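Local coordinates for protein glucose 1-dehydrogenase (Haloferax mediterranei, PDB 2B5W) that oxidises D-glucose and related aldose sugars with NADP(+) or NAD(+), preferring NADP(+), with the help of a catalytic zinc ion, at residues D326-V331 with T347-I352; L33-C38 with G122-F127. The protein carries 1 engineered substitution. All blocks are in the same frame, centred on the assembly; numbering follows the deposited sequence.

How the interactions relate
Interactions 1 and 2 meet in one mixed beta sheet, where strand 349-353 runs antiparallel to strand 27-37. Interaction 1 (326-331 with 347-352) is partly buried and held by backbone bonds and one threonine hydroxyl, with Leu327 packing on Ile348 beside them. Interaction 2 (33-38 with 122-127) is wholly buried and apolar, valine and methionine side chains packing a loop onto strand 27-37. The two touch directly: Ile352 N lies 2.9 Å from Val35 O, a probable backbone hydrogen bond. Each also holds a metal ligand, the carbonyl of Thr347 for potassium in interaction 1 and the engineered Cys38 for zinc in interaction 2.

Interaction 1. Residues D326-V331 with T347-I352; sequences DLVTGV and TIKTAI. With K (potassium ion), chain D.
Thr329 and Lys349 O form the polar centre of a parallel strand pair, 328-331 beside 349-352, in the mixed sheet that strand 27-37 also joins. Thr329 N donates to Lys349 O at 2.9 Å. Thr329 OG1 accepts Ile348 N, also at 2.9 Å and nearly straight (165° at the hydrogen), and gives a weak bond to Lys349 O. With chi1 at 50°, OG1 stands between its own N and carbonyl carbon, turned to segment 347-352. The register slips by one residue between Val328 and Gly330, a beta bulge with Thr329 as the extra residue. Before it, Lys349 N bonds to Leu327 O (3.1 Å), the last helical residue; beyond it, Ala351 N bonds to Gly330 O. CA-H...O contacts fill in between, as from Thr350 CA to Gly330 O.

Ile348 carries the apolar packing, set between Leu327 at the end of helix 321-327 and Thr329. It crosses Leu327 at about a right angle, Ile348 CG2 meeting Leu327 CD1 at 3.8 Å, while its CB and CG1 lie against Thr329 CG2. Helices 183-194 and 213-220 cover this patch, through Leu186 and Ile217 among others. Leu327 also runs beside Lys349, Leu327 CG lying 4.1 Å from Lys349 CB. Beyond CG the lysine leaves the contact, its chain bending at chi2 (70°) where CD turns off. Its NZ forms a salt bridge with the zinc ligand Glu64 and a hydrogen bond to Val37 O; the positive charge there would probably offset part of the negative charge on Glu64. At the start of segment 347-352, Thr347 turns its carbonyl away from the strand pair, and Thr347 O binds a potassium ion at 2.7 Å, a site shared with Asp344 O.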
loop_
_atom_site.group_PDB
_atom_site.type_symbol
_atom_site.label_atom_id
_atom_site.label_comp_id
_atom_site.label_asym_id
_atom_site.label_seq_id
_atom_site.Cartn_x
_atom_site.Cartn_y
_atom_site.Cartn_z
ATOM N N ASP A 326 -25.038 -0.937 -22.499
ATOM C CA ASP A 326 -25.843 -0.654 -21.313
ATOM C C ASP A 326 -25.241 0.428 -20.417
ATOM O O ASP A 326 -25.938 1.173 -19.717
ATOM C CB ASP A 326 -26.129 -1.924 -20.520
ATOM C CG ASP A 326 -27.031 -2.912 -21.262
ATOM O OD1 ASP A 326 -27.575 -2.601 -22.344
ATOM O OD2 ASP A 326 -27.254 -4.038 -20.802
ATOM N N LEU A 327 -23.921 0.527 -20.413
ATOM C CA LEU A 327 -23.224 1.528 -19.632
ATOM C C LEU A 327 -23.530 2.942 -20.083
ATOM O O LEU A 327 -23.732 3.823 -19.250
ATOM C CB LEU A 327 -21.704 1.279 -19.711
ATOM C CG LEU A 327 -20.845 2.245 -18.865
ATOM C CD1 LEU A 327 -20.860 1.856 -17.426
ATOM C CD2 LEU A 327 -19.400 2.277 -19.423
ATOM N N VAL A 328 -23.510 3.141 -21.395
ATOM C CA VAL A 328 -23.689 4.467 -22.004
ATOM C C VAL A 328 -25.190 4.700 -22.234
ATOM O O VAL A 328 -25.801 4.221 -23.201
ATOM C CB VAL A 328 -22.853 4.630 -23.277
ATOM C CG1 VAL A 328 -23.040 6.055 -23.818
ATOM C CG2 VAL A 328 -21.387 4.395 -22.970
ATOM N N THR A 329 -25.766 5.423 -21.292
ATOM C CA THR A 329 -27.207 5.614 -21.266
ATOM C C THR A 329 -27.661 6.771 -22.107
ATOM O O THR A 329 -28.856 6.856 -22.436
ATOM C CB THR A 329 -27.724 5.725 -19.833
ATOM O OG1 THR A 329 -26.979 6.676 -19.092
ATOM C CG2 THR A 329 -27.554 4.423 -19.045
ATOM N N GLY A 330 -26.742 7.652 -22.500
ATOM C CA GLY A 330 -27.102 8.732 -23.404
ATOM C C GLY A 330 -25.925 9.459 -24.007
ATOM O O GLY A 330 -25.054 9.887 -23.268
ATOM N N VAL A 331 -25.916 9.586 -25.322
ATOM C CA VAL A 331 -25.017 10.458 -26.029
ATOM C C VAL A 331 -25.909 11.554 -26.620
ATOM O O VAL A 331 -26.881 11.266 -27.327
ATOM C CB VAL A 331 -24.235 9.746 -27.109
ATOM C CG1 VAL A 331 -23.296 10.722 -27.766
ATOM C CG2 VAL A 331 -23.395 8.607 -26.481
ATOM N N THR A 347 -29.309 7.262 -15.086
ATOM C CA THR A 347 -28.224 7.849 -15.874
ATOM C C THR A 347 -26.964 7.214 -15.381
ATOM O O THR A 347 -26.665 7.286 -14.214
ATOM C CB THR A 347 -28.185 9.353 -15.680
ATOM O OG1 THR A 347 -29.454 9.913 -16.079
ATOM C CG2 THR A 347 -27.203 9.981 -16.622
ATOM N N ILE A 348 -26.252 6.505 -16.249
ATOM C CA ILE A 348 -25.014 5.867 -15.811
ATOM C C ILE A 348 -23.838 6.633 -16.414
ATOM O O ILE A 348 -23.162 7.354 -15.706
ATOM C CB ILE A 348 -24.991 4.393 -16.158
ATOM C CG1 ILE A 348 -26.162 3.690 -15.464
ATOM C CG2 ILE A 348 -23.639 3.779 -15.734
ATOM C CD1 ILE A 348 -26.318 2.258 -15.848
ATOM N N LYS A 349 -23.597 6.465 -17.700
ATOM C CA LYS A 349 -22.584 7.232 -18.400
ATOM C C LYS A 349 -23.171 7.979 -19.590
ATOM O O LYS A 349 -23.872 7.385 -20.387
ATOM C CB LYS A 349 -21.493 6.298 -18.923
ATOM C CG LYS A 349 -20.366 6.994 -19.609
ATOM C CD LYS A 349 -19.576 7.763 -18.557
ATOM C CE LYS A 349 -18.375 8.417 -19.094
ATOM N NZ LYS A 349 -17.742 9.133 -17.966
ATOM N N THR A 350 -22.824 9.252 -19.703
ATOM C CA THR A 350 -23.280 10.104 -20.795
ATOM C C THR A 350 -22.123 10.790 -21.438
ATOM O O THR A 350 -21.040 10.840 -20.875
ATOM C CB THR A 350 -24.228 11.182 -20.307
ATOM O OG1 THR A 350 -23.549 12.035 -19.379
ATOM C CG2 THR A 350 -25.434 10.608 -19.538
ATOM N N ALA A 351 -22.364 11.305 -22.624
ATOM C CA ALA A 351 -21.414 12.123 -23.335
ATOM C C ALA A 351 -22.165 13.142 -24.167
ATOM O O ALA A 351 -23.341 12.976 -24.434
ATOM C CB ALA A 351 -20.534 11.281 -24.252
ATOM N N ILE A 352 -21.443 14.176 -24.591
ATOM C CA ILE A 352 -21.913 15.173 -25.535
ATOM C C ILE A 352 -21.146 15.030 -26.836
ATOM O O ILE A 352 -19.926 14.986 -26.841
ATOM C CB ILE A 352 -21.715 16.585 -24.983
ATOM C CG1 ILE A 352 -22.519 16.731 -23.677
ATOM C CG2 ILE A 352 -22.160 17.633 -26.023
ATOM C CD1 ILE A 352 -22.134 17.927 -22.828
HETATM K K K D . -26.329 8.158 -11.694
#

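Interaction 2. Residues L33-C38 with G122-F127; sequences LRVGVC and GYMSEF. Engineered in segment 33-38: Cys38 (natural residue Asp). With ZN (zinc ion), chain B.
Val35 and Met124 carry a buried apolar contact in the GroES-like catalytic domain of this zinc-containing alcohol dehydrogenase, where the loop before strand 127-131 packs on strand 27-37. Met124 is the centre of an inverse gamma turn. Its side chain, extended beyond CG, crosses Val35 obliquely: Met124 CG sits 3.7 Å from Val35 CG1, and Met124 CE, anti to CG (chi3 178°), reaches on to Val37 CG2, also at 3.7 Å. Ile4 and Ile352 border the same methionine. The other branch of Val35 serves a different neighbour, CG2 touching Tyr123 O at 3.6 Å and lying looser against Tyr123 CB. An alanine at Val35 removes both methyls, keeping CB near Met124 CG, and would probably open a gap over Tyr123 O and leave the methionine chain freer to turn.

The polar groups here do not bond across the segments. Gly36 O, buried by the contact, has Met124 CE 3.7 Å away and no hydrogen-bond partner in the model. Within the loop, Ser125 OG donates to Phe127 O at 2.6 Å from above the carbonyl plane. The ring of Tyr123 leads away from the strand, its hydroxyl bonded to Thr86 O.

Metal binding lies at the far end of segment 33-38. Cys38, an engineered residue where the natural sequence has Asp, sits at the N-cap of helix 39-46 and touches the bound NADP. Its chi1 of 79° puts SG between its own N and carbonyl carbon; His63 NE2 and Glu64 OE2 bind the same zinc ion, which lies 2.3 Å from Cys38 SG.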
loop_
_atom_site.group_PDB
_atom_site.type_symbol
_atom_site.label_atom_id
_atom_site.label_comp_id
_atom_site.label_asym_id
_atom_site.label_seq_id
_atom_site.Cartn_x
_atom_site.Cartn_y
_atom_site.Cartn_z
ATOM N N LEU A 33 -14.904 15.312 -31.064
ATOM C CA LEU A 33 -15.966 14.390 -31.495
ATOM C C LEU A 33 -16.962 14.267 -30.338
ATOM O O LEU A 33 -18.083 14.734 -30.442
ATOM C CB LEU A 33 -15.404 13.020 -31.904
ATOM C CG LEU A 33 -14.526 13.082 -33.140
ATOM C CD1 LEU A 33 -13.709 11.807 -33.214
ATOM C CD2 LEU A 33 -15.341 13.235 -34.389
ATOM N N ARG A 34 -16.553 13.641 -29.224
ATOM C CA ARG A 34 -17.406 13.436 -28.044
ATOM C C ARG A 34 -16.634 13.667 -26.772
ATOM O O ARG A 34 -15.432 13.415 -26.721
ATOM C CB ARG A 34 -17.976 12.012 -28.024
ATOM C CG ARG A 34 -18.993 11.759 -29.125
ATOM C CD ARG A 34 -19.318 10.277 -29.288
ATOM N NE ARG A 34 -20.429 10.131 -30.215
ATOM C CZ ARG A 34 -21.208 9.087 -30.243
ATOM N NH1 ARG A 34 -20.951 8.038 -29.482
ATOM N NH2 ARG A 34 -22.261 9.073 -31.080
ATOM N N VAL A 35 -17.311 14.142 -25.734
ATOM C CA VAL A 35 -16.712 14.334 -24.422
ATOM C C VAL A 35 -17.640 13.740 -23.388
ATOM O O VAL A 35 -18.835 14.035 -23.356
ATOM C CB VAL A 35 -16.452 15.819 -24.097
ATOM C CG1 VAL A 35 -15.713 15.948 -22.791
ATOM C CG2 VAL A 35 -15.716 16.481 -25.214
ATOM N N GLY A 36 -17.126 12.837 -22.576
ATOM C CA GLY A 36 -17.870 12.219 -21.518
ATOM C C GLY A 36 -18.063 13.088 -20.299
ATOM O O GLY A 36 -17.387 14.094 -20.108
ATOM N N VAL A 37 -19.032 12.695 -19.483
ATOM C CA VAL A 37 -19.340 13.331 -18.207
ATOM C C VAL A 37 -19.186 12.273 -17.115
ATOM O O VAL A 37 -19.560 11.121 -17.288
ATOM C CB VAL A 37 -20.761 13.861 -18.237
ATOM C CG1 VAL A 37 -21.178 14.427 -16.882
ATOM C CG2 VAL A 37 -20.934 14.921 -19.332
ATOM N N CYS A 38 -18.507 12.587 -16.018
ATOM C CA CYS A 38 -18.456 11.653 -14.883
ATOM C C CYS A 38 -18.653 12.412 -13.587
ATOM O O CYS A 38 -18.888 13.618 -13.591
ATOM C CB CYS A 38 -17.159 10.847 -14.821
ATOM S SG CYS A 38 -15.724 11.725 -14.139
ATOM N N GLY A 122 -11.187 22.775 -20.175
ATOM C CA GLY A 122 -11.349 21.399 -20.615
ATOM C C GLY A 122 -11.589 21.296 -22.109
ATOM O O GLY A 122 -11.171 22.160 -22.894
ATOM N N TYR A 123 -12.298 20.226 -22.495
ATOM C CA TYR A 123 -12.407 19.798 -23.863
ATOM C C TYR A 123 -13.808 19.930 -24.485
ATOM O O TYR A 123 -13.964 19.631 -25.675
ATOM C CB TYR A 123 -11.955 18.334 -23.985
ATOM C CG TYR A 123 -10.533 18.110 -23.512
ATOM C CD1 TYR A 123 -9.479 18.796 -24.098
ATOM C CD2 TYR A 123 -10.235 17.222 -22.473
ATOM C CE1 TYR A 123 -8.184 18.613 -23.668
ATOM C CE2 TYR A 123 -8.961 17.056 -22.039
ATOM C CZ TYR A 123 -7.934 17.749 -22.636
ATOM O OH TYR A 123 -6.624 17.597 -22.226
ATOM N N MET A 124 -14.789 20.408 -23.711
ATOM C CA MET A 124 -16.140 20.583 -24.228
ATOM C C MET A 124 -16.235 21.862 -25.057
ATOM O O MET A 124 -16.908 22.822 -24.677
ATOM C CB MET A 124 -17.186 20.596 -23.112
ATOM C CG MET A 124 -17.404 19.252 -22.522
ATOM S SD MET A 124 -18.690 19.251 -21.281
ATOM C CE MET A 124 -18.683 17.487 -20.873
ATOM N N SER A 125 -15.539 21.862 -26.170
ATOM C CA SER A 125 -15.540 22.952 -27.126
ATOM C C SER A 125 -15.414 22.313 -28.483
ATOM O O SER A 125 -15.009 21.161 -28.585
ATOM C CB SER A 125 -14.393 23.947 -26.864
ATOM O OG SER A 125 -13.113 23.346 -26.881
ATOM N N GLU A 126 -15.775 23.025 -29.552
ATOM C CA GLU A 126 -15.740 22.408 -30.860
ATOM C C GLU A 126 -14.340 22.013 -31.301
ATOM O O GLU A 126 -14.191 21.063 -32.054
ATOM C CB GLU A 126 -16.430 23.317 -31.892
ATOM C CG GLU A 126 -17.908 23.465 -31.577
ATOM C CD GLU A 126 -18.669 24.306 -32.577
ATOM O OE1 GLU A 126 -18.529 25.544 -32.548
ATOM O OE2 GLU A 126 -19.442 23.720 -33.364
ATOM N N PHE A 127 -13.337 22.753 -30.839
ATOM C CA PHE A 127 -11.923 22.495 -31.122
ATOM C C PHE A 127 -11.105 22.675 -29.858
ATOM O O PHE A 127 -11.468 23.424 -28.953
ATOM C CB PHE A 127 -11.357 23.425 -32.201
ATOM C CG PHE A 127 -12.028 23.294 -33.523
ATOM C CD1 PHE A 127 -11.518 22.461 -34.516
ATOM C CD2 PHE A 127 -13.220 23.968 -33.761
ATOM C CE1 PHE A 127 -12.176 22.331 -35.726
ATOM C CE2 PHE A 127 -13.881 23.826 -34.959
ATOM C CZ PHE A 127 -13.361 23.019 -35.946
HETATM ZN ZN ZN B . -14.187 11.512 -15.822
#